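PDB 2NTB: pectinesterase A from Erwinia chrysanthemi, which hydrolyses the methyl esters of pectin, giving de-esterified polygalacturonate and methanol, the first step in the maceration and soft-rotting of plant tissue. Local coordinates for residues 227-232 with 273-278. Residues are numbered along the deposited sequence; the frame is centred on the assembly and turned at random.
Sequences VIRESD and DNHIYG
Val227 and Asp273 join adjacent coils of the right-handed parallel beta-helix of this pectinesterase, where the end of strand 226-229 lies beside the turn that follows strand 271-272, an example of how side chains continue the link between coils where strand pairing gives way to a turn. One backbone bond joins the two segments: Asp273 N donates to Val227 O at 3.1 Å, and the chain then folds into a type I turn from Asp273 to Ile276.

The polar side chains add a second set of bonds. Arg229 NE forms a salt bridge with Asp273 OD2 at 3.0 Å, the carboxylate lying over one face of the guanidinium with the two planes 66° apart. At the guanidinium edge sits Asn274 OD1, weakly bonded by NH1; NH2 stands very close to the same oxygen. Water 2 links Arg229 N to Asp273 OD2, so OD2 receives the side chain directly and the backbone N through the water.

Packing centres on the His275 ring, which lies between Ile276 CD1 and Arg229 CB on opposite faces, the latter a CH-pi contact. Val227 CG1, anti to its own amide nitrogen (chi1 167°), reaches Ile276 CD1 at 3.6 Å. In the imidazole plane, water 1 bridges His275 NE2, 2.9 Å away, to Ile228 O.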
loop_
_atom_site.group_PDB
_atom_site.type_symbol
_atom_site.label_atom_id
_atom_site.label_comp_id
_atom_site.label_asym_id
_atom_site.label_seq_id
_atom_site.Cartn_x
_atom_site.Cartn_y
_atom_site.Cartn_z
ATOM N N VAL A 227 5.274 11.927 -7.179
ATOM C CA VAL A 227 5.935 10.672 -7.467
ATOM C C VAL A 227 7.422 11.008 -7.541
ATOM O O VAL A 227 7.873 11.640 -8.490
ATOM C CB VAL A 227 5.395 10.067 -8.797
ATOM C CG1 VAL A 227 6.266 8.924 -9.299
ATOM C CG2 VAL A 227 3.949 9.601 -8.621
ATOM N N ILE A 228 8.159 10.601 -6.510
ATOM C CA ILE A 228 9.547 11.017 -6.321
ATOM C C ILE A 228 10.506 9.844 -6.144
ATOM O O ILE A 228 10.103 8.744 -5.772
ATOM C CB ILE A 228 9.697 11.995 -5.100
ATOM C CG1 ILE A 228 9.282 11.345 -3.779
ATOM C CG2 ILE A 228 8.918 13.309 -5.332
ATOM C CD1 ILE A 228 9.553 12.244 -2.535
ATOM N N ARG A 229 11.786 10.096 -6.398
ATOM C CA ARG A 229 12.817 9.116 -6.087
ATOM C C ARG A 229 13.387 9.335 -4.688
ATOM O O ARG A 229 13.462 10.465 -4.196
ATOM C CB ARG A 229 13.929 9.092 -7.143
ATOM C CG ARG A 229 14.427 10.431 -7.595
ATOM C CD ARG A 229 15.654 10.254 -8.461
ATOM N NE ARG A 229 15.761 11.297 -9.464
ATOM C CZ ARG A 229 15.782 11.085 -10.778
ATOM N NH1 ARG A 229 15.727 9.852 -11.278
ATOM N NH2 ARG A 229 15.882 12.120 -11.596
ATOM N N GLU A 230 13.736 8.225 -4.052
ATOM C CA GLU A 230 14.314 8.211 -2.714
ATOM C C GLU A 230 15.679 8.913 -2.685
ATOM O O GLU A 230 16.028 9.573 -1.698
ATOM C CB GLU A 230 14.435 6.750 -2.291
ATOM C CG GLU A 230 15.333 6.453 -1.135
ATOM C CD GLU A 230 15.365 4.985 -0.837
ATOM O OE1 GLU A 230 14.694 4.587 0.125
ATOM O OE2 GLU A 230 16.036 4.227 -1.581
ATOM N N SER A 231 16.438 8.762 -3.771
ATOM C CA SER A 231 17.797 9.318 -3.880
ATOM C C SER A 231 18.147 9.585 -5.336
ATOM O O SER A 231 17.487 9.075 -6.237
ATOM C CB SER A 231 18.808 8.321 -3.322
ATOM O OG SER A 231 18.920 7.203 -4.201
ATOM N N ASP A 232 19.216 10.351 -5.547
ATOM C CA ASP A 232 19.785 10.589 -6.872
ATOM C C ASP A 232 20.287 9.321 -7.570
ATOM O O ASP A 232 20.470 9.323 -8.784
ATOM C CB ASP A 232 20.935 11.595 -6.770
ATOM C CG ASP A 232 20.455 13.032 -6.643
ATOM O OD1 ASP A 232 19.239 13.270 -6.441
ATOM O OD2 ASP A 232 21.306 13.939 -6.740
ATOM N N ASP A 273 8.989 12.648 -11.168
ATOM C CA ASP A 273 10.394 12.787 -11.548
ATOM C C ASP A 273 10.756 11.812 -12.678
ATOM O O ASP A 273 9.966 10.940 -13.028
ATOM C CB ASP A 273 11.319 12.629 -10.334
ATOM C CG ASP A 273 12.656 13.337 -10.524
ATOM O OD1 ASP A 273 12.845 14.016 -11.565
ATOM O OD2 ASP A 273 13.522 13.224 -9.629
ATOM N N ASN A 274 11.942 11.969 -13.263
ATOM C CA ASN A 274 12.271 11.211 -14.467
ATOM C C ASN A 274 12.683 9.752 -14.251
ATOM O O ASN A 274 13.069 9.078 -15.210
ATOM C CB ASN A 274 13.294 11.959 -15.330
ATOM C CG ASN A 274 14.697 11.862 -14.789
ATOM O OD1 ASN A 274 14.938 11.322 -13.692
ATOM N ND2 ASN A 274 15.649 12.363 -15.565
ATOM N N HIS A 275 12.600 9.265 -13.010
ATOM C CA HIS A 275 12.717 7.824 -12.764
ATOM C C HIS A 275 11.563 7.058 -13.423
ATOM O O HIS A 275 11.677 5.862 -13.681
ATOM C CB HIS A 275 12.837 7.489 -11.263
ATOM C CG HIS A 275 11.637 7.869 -10.437
ATOM N ND1 HIS A 275 11.220 9.172 -10.277
ATOM C CD2 HIS A 275 10.787 7.111 -9.704
ATOM C CE1 HIS A 275 10.156 9.200 -9.493
ATOM N NE2 HIS A 275 9.875 7.961 -9.128
ATOM N N ILE A 276 10.470 7.766 -13.703
ATOM C CA ILE A 276 9.280 7.179 -14.334
ATOM C C ILE A 276 9.474 7.047 -15.842
ATOM O O ILE A 276 9.840 8.028 -16.505
ATOM C CB ILE A 276 8.018 8.044 -14.069
ATOM C CG1 ILE A 276 7.715 8.129 -12.564
ATOM C CG2 ILE A 276 6.804 7.544 -14.903
ATOM C CD1 ILE A 276 7.570 6.762 -11.852
ATOM N N TYR A 277 9.225 5.842 -16.375
ATOM C CA TYR A 277 9.278 5.616 -17.828
ATOM C C TYR A 277 7.896 5.440 -18.477
ATOM O O TYR A 277 7.757 5.573 -19.691
ATOM C CB TYR A 277 10.183 4.427 -18.177
ATOM C CG TYR A 277 9.770 3.108 -17.571
ATOM C CD1 TYR A 277 8.703 2.373 -18.104
ATOM C CD2 TYR A 277 10.461 2.577 -16.479
ATOM C CE1 TYR A 277 8.317 1.160 -17.546
ATOM C CE2 TYR A 277 10.091 1.355 -15.927
ATOM C CZ TYR A 277 9.015 0.658 -16.459
ATOM O OH TYR A 277 8.633 -0.547 -15.918
ATOM N N GLY A 278 6.885 5.132 -17.674
ATOM C CA GLY A 278 5.546 4.884 -18.205
ATOM C C GLY A 278 4.914 3.672 -17.560
ATOM O O GLY A 278 5.194 3.361 -16.410
HETATM O O HOH W 1 7.748 7.217 -7.232
HETATM O O HOH W 2 12.298 12.807 -7.053
HETATM O O HOH W 3 15.765 14.351 -9.081
#